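Local coordinates for putative MCP-type signal transduction protein (Campylobacter jejuni subsp. jejuni serotype O:2, PDB 4WY9), which serves as the periplasmic sensory domain of the chemoreceptor Tlp1, a tandem-PAS module that probably recognises its chemotactic signals indirectly, at residues 9-20 with 264-272; 23-34 with 185-196. All coordinates share one frame; numbering follows the deposited sequence.

Contact 1 of 2, residues 9-20 with 264-272; sequences TKNTEDILASIT and DSYAAINSF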
loop_
_atom_site.group_PDB
_atom_site.type_symbol
_atom_site.label_atom_id
_atom_site.label_comp_id
_atom_site.label_asym_id
_atom_site.label_seq_id
_atom_site.Cartn_x
_atom_site.Cartn_y
_atom_site.Cartn_z
ATOM N N THR A 9 27.986 14.257 14.701
ATOM C CA THR A 9 26.777 14.868 14.156
ATOM C C THR A 9 26.707 14.700 12.639
ATOM O O THR A 9 25.712 14.194 12.081
ATOM C CB THR A 9 26.650 16.338 14.526
ATOM O OG1 THR A 9 26.474 16.472 15.938
ATOM C CG2 THR A 9 25.487 17.003 13.796
ATOM N N LYS A 10 27.755 15.103 11.953
ATOM C CA LYS A 10 27.797 15.022 10.491
ATOM C C LYS A 10 27.669 13.577 10.035
ATOM O O LYS A 10 26.932 13.253 9.098
ATOM C CB LYS A 10 29.096 15.615 9.950
ATOM C CG LYS A 10 29.304 15.386 8.470
ATOM C CD LYS A 10 30.728 15.705 8.043
ATOM C CE LYS A 10 30.884 15.519 6.555
ATOM N NZ LYS A 10 32.298 15.818 6.123
ATOM N N ASN A 11 28.410 12.689 10.686
ATOM C CA ASN A 11 28.371 11.296 10.285
ATOM C C ASN A 11 26.987 10.681 10.525
ATOM O O ASN A 11 26.487 9.912 9.690
ATOM C CB ASN A 11 29.460 10.516 11.000
ATOM C CG ASN A 11 29.739 9.190 10.356
ATOM O OD1 ASN A 11 29.772 9.082 9.085
ATOM N ND2 ASN A 11 29.919 8.170 11.168
ATOM N N THR A 12 26.350 11.063 11.624
ATOM C CA THR A 12 25.036 10.544 11.957
ATOM C C THR A 12 24.031 10.999 10.911
ATOM O O THR A 12 23.175 10.230 10.458
ATOM C CB THR A 12 24.555 10.951 13.353
ATOM O OG1 THR A 12 25.472 10.487 14.344
ATOM C CG2 THR A 12 23.184 10.394 13.669
ATOM N N GLU A 13 24.092 12.268 10.545
ATOM C CA GLU A 13 23.218 12.798 9.501
ATOM C C GLU A 13 23.402 12.004 8.199
ATOM O O GLU A 13 22.424 11.635 7.548
ATOM C CB GLU A 13 23.481 14.275 9.297
ATOM C CG GLU A 13 23.086 15.136 10.502
ATOM C CD GLU A 13 23.625 16.577 10.456
ATOM O OE1 GLU A 13 24.581 16.846 9.696
ATOM O OE2 GLU A 13 23.122 17.444 11.219
ATOM N N ASP A 14 24.650 11.737 7.833
ATOM C CA ASP A 14 24.908 11.034 6.589
ATOM C C ASP A 14 24.426 9.597 6.682
ATOM O O ASP A 14 23.902 9.033 5.715
ATOM C CB ASP A 14 26.399 11.065 6.240
ATOM C CG ASP A 14 26.889 12.434 5.834
ATOM O OD1 ASP A 14 26.085 13.292 5.471
ATOM O OD2 ASP A 14 28.130 12.637 5.861
ATOM N N ILE A 15 24.630 8.978 7.819
ATOM C CA ILE A 15 24.176 7.600 8.043
ATOM C C ILE A 15 22.661 7.533 7.937
ATOM O O ILE A 15 22.109 6.638 7.259
ATOM C CB ILE A 15 24.663 7.063 9.398
ATOM C CG1 ILE A 15 26.164 6.837 9.361
ATOM C CG2 ILE A 15 23.946 5.787 9.803
ATOM C CD1 ILE A 15 26.826 6.721 10.728
ATOM N N LEU A 16 21.968 8.447 8.587
ATOM C CA LEU A 16 20.503 8.437 8.550
ATOM C C LEU A 16 19.983 8.649 7.121
ATOM O O LEU A 16 19.015 7.988 6.690
ATOM C CB LEU A 16 19.925 9.464 9.494
ATOM C CG LEU A 16 20.067 9.165 10.971
ATOM C CD1 LEU A 16 19.600 10.374 11.783
ATOM C CD2 LEU A 16 19.252 7.936 11.362
ATOM N N ALA A 17 20.612 9.541 6.363
ATOM C CA ALA A 17 20.214 9.739 4.966
ATOM C C ALA A 17 20.378 8.445 4.171
ATOM O O ALA A 17 19.524 8.073 3.360
ATOM C CB ALA A 17 21.006 10.860 4.352
ATOM N N SER A 18 21.478 7.735 4.425
ATOM C CA SER A 18 21.756 6.484 3.707
ATOM C C SER A 18 20.713 5.408 4.062
ATOM O O SER A 18 20.181 4.728 3.183
ATOM C CB SER A 18 23.167 5.981 4.023
ATOM O OG SER A 18 23.473 4.771 3.350
ATOM N N ILE A 19 20.412 5.283 5.346
ATOM C CA ILE A 19 19.488 4.274 5.846
ATOM C C ILE A 19 18.105 4.514 5.234
ATOM O O ILE A 19 17.428 3.565 4.761
ATOM C CB ILE A 19 19.372 4.321 7.409
ATOM C CG1 ILE A 19 20.639 3.806 8.047
ATOM C CG2 ILE A 19 18.151 3.569 7.925
ATOM C CD1 ILE A 19 20.703 4.046 9.540
ATOM N N THR A 20 17.661 5.760 5.239
ATOM C CA THR A 20 16.320 6.078 4.712
ATOM C C THR A 20 16.267 5.836 3.214
ATOM O O THR A 20 15.250 5.341 2.701
ATOM C CB THR A 20 15.897 7.516 5.036
ATOM O OG1 THR A 20 16.753 8.466 4.411
ATOM C CG2 THR A 20 15.884 7.699 6.535
ATOM N N ASP A 264 14.695 14.251 21.695
ATOM C CA ASP A 264 15.362 15.195 20.826
ATOM C C ASP A 264 16.310 14.416 19.907
ATOM O O ASP A 264 17.222 13.736 20.391
ATOM C CB ASP A 264 16.110 16.220 21.672
ATOM C CG ASP A 264 16.609 17.398 20.878
ATOM O OD1 ASP A 264 16.548 17.381 19.655
ATOM O OD2 ASP A 264 17.039 18.362 21.525
ATOM N N SER A 265 16.095 14.498 18.599
ATOM C CA SER A 265 16.674 13.569 17.662
ATOM C C SER A 265 17.243 14.236 16.420
ATOM O O SER A 265 16.920 15.392 16.117
ATOM C CB SER A 265 15.627 12.529 17.217
ATOM O OG SER A 265 14.982 11.912 18.340
ATOM N N TYR A 266 18.062 13.481 15.687
ATOM C CA TYR A 266 18.279 13.723 14.275
ATOM C C TYR A 266 17.270 12.877 13.514
ATOM O O TYR A 266 16.998 11.737 13.897
ATOM C CB TYR A 266 19.703 13.370 13.850
ATOM C CG TYR A 266 20.756 14.185 14.570
ATOM C CD1 TYR A 266 20.899 15.526 14.313
ATOM C CD2 TYR A 266 21.619 13.590 15.483
ATOM C CE1 TYR A 266 21.849 16.297 14.984
ATOM C CE2 TYR A 266 22.561 14.334 16.141
ATOM C CZ TYR A 266 22.690 15.686 15.885
ATOM O OH TYR A 266 23.642 16.415 16.553
ATOM N N ALA A 267 16.714 13.411 12.435
ATOM C CA ALA A 267 15.742 12.672 11.617
ATOM C C ALA A 267 16.050 12.847 10.165
ATOM O O ALA A 267 16.215 13.984 9.712
ATOM C CB ALA A 267 14.323 13.125 11.894
ATOM N N ALA A 268 16.052 11.758 9.412
ATOM C CA ALA A 268 16.164 11.839 7.982
ATOM C C ALA A 268 14.853 11.470 7.320
ATOM O O ALA A 268 14.128 10.579 7.803
ATOM C CB ALA A 268 17.263 10.953 7.461
ATOM N N ILE A 269 14.571 12.130 6.208
ATOM C CA ILE A 269 13.418 11.852 5.363
ATOM C C ILE A 269 13.914 11.500 3.985
ATOM O O ILE A 269 14.758 12.207 3.435
ATOM C CB ILE A 269 12.446 13.069 5.247
ATOM C CG1 ILE A 269 11.910 13.441 6.617
ATOM C CG2 ILE A 269 11.317 12.843 4.270
ATOM C CD1 ILE A 269 11.098 12.428 7.199
ATOM N N ASN A 270 13.369 10.433 3.406
ATOM C CA ASN A 270 13.542 10.184 1.989
ATOM C C ASN A 270 12.146 10.004 1.399
ATOM O O ASN A 270 11.412 9.075 1.782
ATOM C CB ASN A 270 14.431 8.972 1.713
ATOM C CG ASN A 270 14.763 8.830 0.269
ATOM O OD1 ASN A 270 13.904 8.498 -0.542
ATOM N ND2 ASN A 270 15.998 9.133 -0.098
ATOM N N SER A 271 11.770 10.919 0.536
ATOM C CA SER A 271 10.479 10.965 -0.092
ATOM C C SER A 271 10.506 10.341 -1.453
ATOM O O SER A 271 11.447 10.538 -2.222
ATOM C CB SER A 271 9.978 12.413 -0.186
ATOM O OG SER A 271 9.730 12.950 1.081
ATOM N N PHE A 272 9.435 9.620 -1.809
ATOM C CA PHE A 272 9.328 9.001 -3.103
ATOM C C PHE A 272 7.887 8.986 -3.606
ATOM O O PHE A 272 6.952 8.998 -2.815
ATOM C CB PHE A 272 9.924 7.599 -3.113
ATOM C CG PHE A 272 9.274 6.640 -2.128
ATOM C CD1 PHE A 272 9.670 6.593 -0.787
ATOM C CD2 PHE A 272 8.312 5.736 -2.546
ATOM C CE1 PHE A 272 9.079 5.713 0.086
ATOM C CE2 PHE A 272 7.742 4.832 -1.653
ATOM C CZ PHE A 272 8.160 4.812 -0.335
HETATM O O HOH W 1 18.026 9.911 1.917
#
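Y266 lays its aromatic ring across the first turns of helix 8-51, within residues 9-20, overlapping T9, T12 and E13 and burying more surface than any other residue of the contact. Its CG lies beside the backbone N and anti to the carbonyl carbon (chi1 -61°), a setting that carries the ring back toward the start of the helix, where OH and T9 OG1 share a hydrogen bond of 2.9 Å; either hydroxyl could be the donor. The CG2 methyl of T9 comes within 3.4 Å of the same OH, while T12 CG2 approaches Y266 CD2 at 4.0 Å. The carboxylate of E13 stands almost perpendicular to the ring, its plane turned by 87°. Further along, L16 sends CD1 against Y266 CB at 3.6 Å, and the small A268 lets the backbones draw together, its CB 3.5 Å from L16 O. T20 then meets two residues on the strand's helix-facing side: CG2 packs on A268, and OG1 lies 3.6 Å from N270 CB while donating to A17 O within its own helix. A water extends this polar end, donating to A17 O and accepting from N270 ND2. Helix and strand run in roughly the same direction, 33° apart. Helix 8-51 lies over one face of an antiparallel sheet, where L16 and T20 also reach V283 of strand 277-286 and E13 and A268 meet V254 of strand 253-258.

Contact 2 of 2, residues 23-34 with 185-196; sequences YATQTQGIFGEM and MTLDFSDIATYL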
loop_
_atom_site.group_PDB
_atom_site.type_symbol
_atom_site.label_atom_id
_atom_site.label_comp_id
_atom_site.label_asym_id
_atom_site.label_seq_id
_atom_site.Cartn_x
_atom_site.Cartn_y
_atom_site.Cartn_z
ATOM N N TYR A 23 15.824 2.077 2.589
ATOM C CA TYR A 23 14.474 1.622 2.895
ATOM C C TYR A 23 13.485 2.150 1.860
ATOM O O TYR A 23 12.569 1.425 1.444
ATOM C CB TYR A 23 14.069 2.088 4.283
ATOM C CG TYR A 23 14.681 1.329 5.439
ATOM C CD1 TYR A 23 14.775 -0.040 5.437
ATOM C CD2 TYR A 23 15.078 1.993 6.595
ATOM C CE1 TYR A 23 15.286 -0.746 6.512
ATOM C CE2 TYR A 23 15.589 1.315 7.677
ATOM C CZ TYR A 23 15.693 -0.059 7.638
ATOM O OH TYR A 23 16.211 -0.710 8.741
ATOM N N ALA A 24 13.650 3.408 1.453
ATOM C CA ALA A 24 12.769 3.983 0.422
ATOM C C ALA A 24 12.879 3.227 -0.896
ATOM O O ALA A 24 11.872 2.911 -1.519
ATOM C CB ALA A 24 13.059 5.444 0.203
ATOM N N THR A 25 14.113 2.943 -1.316
ATOM C CA THR A 25 14.334 2.258 -2.556
ATOM C C THR A 25 13.667 0.878 -2.567
ATOM O O THR A 25 13.023 0.477 -3.539
ATOM C CB THR A 25 15.858 2.101 -2.837
ATOM O OG1 THR A 25 16.401 3.412 -3.011
ATOM C CG2 THR A 25 16.121 1.255 -4.072
ATOM N N GLN A 26 13.826 0.147 -1.478
ATOM C CA GLN A 26 13.254 -1.175 -1.377
ATOM C C GLN A 26 11.727 -1.109 -1.411
ATOM O O GLN A 26 11.088 -1.882 -2.111
ATOM C CB GLN A 26 13.706 -1.859 -0.098
ATOM C CG GLN A 26 13.235 -3.293 -0.009
ATOM C CD GLN A 26 13.941 -4.070 1.130
ATOM O OE1 GLN A 26 14.775 -3.508 1.839
ATOM N NE2 GLN A 26 13.563 -5.294 1.316
ATOM N N THR A 27 11.160 -0.154 -0.698
ATOM C CA THR A 27 9.709 0.001 -0.650
ATOM C C THR A 27 9.140 0.416 -2.004
ATOM O O THR A 27 8.124 -0.129 -2.475
ATOM C CB THR A 27 9.320 1.017 0.417
ATOM O OG1 THR A 27 9.960 0.667 1.658
ATOM C CG2 THR A 27 7.838 1.121 0.624
ATOM N N GLN A 28 9.800 1.364 -2.661
ATOM C CA GLN A 28 9.395 1.830 -3.978
ATOM C C GLN A 28 9.417 0.663 -4.956
ATOM O O GLN A 28 8.510 0.513 -5.813
ATOM C CB GLN A 28 10.290 2.958 -4.457
ATOM C CG GLN A 28 9.833 3.635 -5.738
ATOM C CD GLN A 28 10.660 4.857 -6.073
ATOM O OE1 GLN A 28 10.146 5.925 -6.283
ATOM N NE2 GLN A 28 11.898 4.660 -6.178
ATOM N N GLY A 29 10.408 -0.215 -4.835
ATOM C CA GLY A 29 10.496 -1.350 -5.739
ATOM C C GLY A 29 9.359 -2.330 -5.562
ATOM O O GLY A 29 8.834 -2.851 -6.546
ATOM N N ILE A 30 8.959 -2.577 -4.325
ATOM C CA ILE A 30 7.842 -3.471 -4.047
ATOM C C ILE A 30 6.551 -2.910 -4.622
ATOM O O ILE A 30 5.797 -3.627 -5.310
ATOM C CB ILE A 30 7.725 -3.709 -2.540
ATOM C CG1 ILE A 30 8.861 -4.631 -2.094
ATOM C CG2 ILE A 30 6.354 -4.296 -2.149
ATOM C CD1 ILE A 30 9.132 -4.652 -0.605
ATOM N N PHE A 31 6.293 -1.620 -4.409
ATOM C CA PHE A 31 5.121 -0.986 -5.018
ATOM C C PHE A 31 5.193 -1.148 -6.534
ATOM O O PHE A 31 4.186 -1.439 -7.183
ATOM C CB PHE A 31 5.040 0.509 -4.669
ATOM C CG PHE A 31 4.325 0.805 -3.413
ATOM C CD1 PHE A 31 2.944 0.701 -3.332
ATOM C CD2 PHE A 31 4.981 1.311 -2.315
ATOM C CE1 PHE A 31 2.273 1.031 -2.182
ATOM C CE2 PHE A 31 4.305 1.688 -1.142
ATOM C CZ PHE A 31 2.967 1.538 -1.086
ATOM N N GLY A 32 6.361 -0.896 -7.122
ATOM C CA GLY A 32 6.501 -0.954 -8.558
ATOM C C GLY A 32 6.192 -2.315 -9.116
ATOM O O GLY A 32 5.559 -2.429 -10.173
ATOM N N GLU A 33 6.626 -3.359 -8.435
ATOM C CA GLU A 33 6.342 -4.726 -8.853
ATOM C C GLU A 33 4.856 -4.990 -8.802
ATOM O O GLU A 33 4.297 -5.577 -9.744
ATOM C CB GLU A 33 7.113 -5.727 -8.006
ATOM C CG GLU A 33 8.587 -5.728 -8.286
ATOM C CD GLU A 33 9.335 -6.744 -7.450
ATOM O OE1 GLU A 33 8.739 -7.768 -7.083
ATOM O OE2 GLU A 33 10.534 -6.541 -7.178
ATOM N N MET A 34 4.195 -4.605 -7.717
ATOM C CA MET A 34 2.755 -4.824 -7.611
ATOM C C MET A 34 2.017 -4.113 -8.697
ATOM O O MET A 34 1.130 -4.698 -9.350
ATOM C CB MET A 34 2.257 -4.333 -6.282
ATOM C CG MET A 34 2.721 -5.125 -5.129
ATOM S SD MET A 34 2.055 -4.447 -3.618
ATOM C CE MET A 34 0.308 -4.527 -3.983
ATOM N N MET A 185 -5.222 -4.923 -5.785
ATOM C CA MET A 185 -4.373 -5.679 -4.911
ATOM C C MET A 185 -4.260 -5.011 -3.542
ATOM O O MET A 185 -4.317 -3.773 -3.467
ATOM C CB MET A 185 -2.964 -5.816 -5.481
ATOM C CG MET A 185 -2.906 -6.394 -6.858
ATOM S SD MET A 185 -1.308 -5.953 -7.539
ATOM C CE MET A 185 -1.291 -6.772 -9.067
ATOM N N THR A 186 -4.046 -5.814 -2.520
ATOM C CA THR A 186 -3.836 -5.341 -1.169
ATOM C C THR A 186 -2.473 -5.743 -0.686
ATOM O O THR A 186 -2.148 -6.927 -0.718
ATOM C CB THR A 186 -4.896 -5.881 -0.180
ATOM O OG1 THR A 186 -6.196 -5.615 -0.666
ATOM C CG2 THR A 186 -4.721 -5.274 1.176
ATOM N N LEU A 187 -1.694 -4.767 -0.197
ATOM C CA LEU A 187 -0.437 -5.007 0.485
ATOM C C LEU A 187 -0.662 -4.898 1.982
ATOM O O LEU A 187 -1.188 -3.890 2.455
ATOM C CB LEU A 187 0.619 -4.008 0.035
ATOM C CG LEU A 187 1.961 -3.979 0.766
ATOM C CD1 LEU A 187 2.712 -5.262 0.614
ATOM C CD2 LEU A 187 2.789 -2.798 0.248
ATOM N N ASP A 188 -0.305 -5.950 2.708
ATOM C CA ASP A 188 -0.302 -5.946 4.164
ATOM C C ASP A 188 1.017 -5.355 4.645
ATOM O O ASP A 188 2.081 -5.893 4.358
ATOM C CB ASP A 188 -0.507 -7.363 4.687
ATOM C CG ASP A 188 -0.562 -7.473 6.199
ATOM O OD1 ASP A 188 -0.113 -6.565 6.928
ATOM O OD2 ASP A 188 -1.035 -8.526 6.673
ATOM N N PHE A 189 0.972 -4.246 5.386
ATOM C CA PHE A 189 2.205 -3.588 5.781
ATOM C C PHE A 189 3.077 -4.426 6.716
ATOM O O PHE A 189 4.240 -4.090 6.917
ATOM C CB PHE A 189 1.924 -2.220 6.398
ATOM C CG PHE A 189 1.639 -1.152 5.360
ATOM C CD1 PHE A 189 2.624 -0.781 4.442
ATOM C CD2 PHE A 189 0.400 -0.544 5.278
ATOM C CE1 PHE A 189 2.402 0.179 3.497
ATOM C CE2 PHE A 189 0.164 0.426 4.318
ATOM C CZ PHE A 189 1.150 0.788 3.424
ATOM N N SER A 190 2.541 -5.511 7.284
ATOM C CA SER A 190 3.370 -6.437 8.053
ATOM C C SER A 190 4.538 -6.925 7.222
ATOM O O SER A 190 5.620 -7.212 7.753
ATOM C CB SER A 190 2.556 -7.665 8.558
ATOM O OG SER A 190 1.575 -7.283 9.543
ATOM N N ASP A 191 4.336 -7.083 5.923
ATOM C CA ASP A 191 5.393 -7.581 5.054
ATOM C C ASP A 191 6.477 -6.558 4.762
ATOM O O ASP A 191 7.607 -6.923 4.442
ATOM C CB ASP A 191 4.764 -8.088 3.766
ATOM C CG ASP A 191 3.928 -9.312 3.998
ATOM O OD1 ASP A 191 4.263 -10.170 4.869
ATOM O OD2 ASP A 191 2.920 -9.412 3.315
ATOM N N ILE A 192 6.146 -5.283 4.894
ATOM C CA ILE A 192 7.133 -4.227 4.791
ATOM C C ILE A 192 7.832 -4.075 6.137
ATOM O O ILE A 192 9.056 -3.871 6.203
ATOM C CB ILE A 192 6.492 -2.886 4.371
ATOM C CG1 ILE A 192 5.687 -3.057 3.079
ATOM C CG2 ILE A 192 7.544 -1.780 4.233
ATOM C CD1 ILE A 192 6.526 -3.538 1.945
ATOM N N ALA A 193 7.076 -4.185 7.215
ATOM C CA ALA A 193 7.624 -4.098 8.562
ATOM C C ALA A 193 8.697 -5.166 8.812
ATOM O O ALA A 193 9.615 -4.958 9.600
ATOM C CB ALA A 193 6.528 -4.193 9.596
ATOM N N THR A 194 8.583 -6.310 8.146
ATOM C CA THR A 194 9.576 -7.367 8.246
ATOM C C THR A 194 10.981 -6.831 8.026
ATOM O O THR A 194 11.919 -7.252 8.729
ATOM C CB THR A 194 9.290 -8.516 7.250
ATOM O OG1 THR A 194 8.114 -9.196 7.683
ATOM C CG2 THR A 194 10.411 -9.525 7.191
ATOM N N TYR A 195 11.173 -5.933 7.072
ATOM C CA TYR A 195 12.500 -5.343 6.898
ATOM C C TYR A 195 12.622 -3.978 7.571
ATOM O O TYR A 195 13.669 -3.658 8.145
ATOM C CB TYR A 195 12.921 -5.273 5.423
ATOM C CG TYR A 195 12.103 -4.412 4.485
ATOM C CD1 TYR A 195 12.330 -3.050 4.374
ATOM C CD2 TYR A 195 11.134 -4.979 3.655
ATOM C CE1 TYR A 195 11.616 -2.263 3.504
ATOM C CE2 TYR A 195 10.402 -4.198 2.786
ATOM C CZ TYR A 195 10.661 -2.854 2.673
ATOM O OH TYR A 195 9.904 -2.102 1.802
ATOM N N LEU A 196 11.575 -3.159 7.551
ATOM C CA LEU A 196 11.694 -1.811 8.069
ATOM C C LEU A 196 11.911 -1.803 9.580
ATOM O O LEU A 196 12.579 -0.905 10.094
ATOM C CB LEU A 196 10.493 -0.946 7.680
ATOM C CG LEU A 196 10.595 0.519 8.046
ATOM C CD1 LEU A 196 11.771 1.161 7.388
ATOM C CD2 LEU A 196 9.308 1.241 7.746
HETATM O O HOH W 2 16.297 -3.383 8.811
#
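Helix 23-34 runs nearly antiparallel to both strand 185-188 and helix 190-196, at 156° to each, with its axis 11.1 Å from that of the short helix. Y195 is the knob here, set among Y23, Q26, T27 and I30. Its CG takes the crowded position between backbone N and carbonyl carbon (chi1 63°), and the ring thereby reaches over to the long helix. The amide of Q26 stacks on one face, 9° from parallel, with NE2 3.4 Å from Y195 CD2; I192 O lies over the centre of the opposite face. At the ring's edge, Y195 OH donates to T27 OG1 (2.8 Å), which in turn donates to Y23 O. Y23 offers a ring face to L196 CD1, 3.5 Å from the centroid in a CH-pi contact, and its OH joins Y195 O through a water and also bonds R209. Further along, M34 bends at chi3, bringing SD within 3.9 Å of L187 CB and CE against M185 CB. The hydrogen-bond chain from Y195 OH through T27 OG1 to Y23 O satisfies polar groups within a mainly apolar interface and probably helps, with the amide stack, to hold the tyrosine ring in place.

Both contacts are buried and both use helix 8-51, which illustrates how one long helix can serve successive parts of a tandem-PAS sensor. Contact 1 lies far from the centre of the chain, where the helix runs along a five-stranded sheet; the centre of contact 2 lies about 7 Å from that of the chain, against a strand of the other sheet and the helix that follows it. The direction of the partner is reversed, roughly parallel, 33° apart, in one and nearly antiparallel in the other. Contact 1 combines one hydroxyl-bonded tyrosine with methyl and alanine packing; contact 2 adds amide stacking, a CH-pi contact and methionine packing. They adjoin where N270 and F272 meet A24.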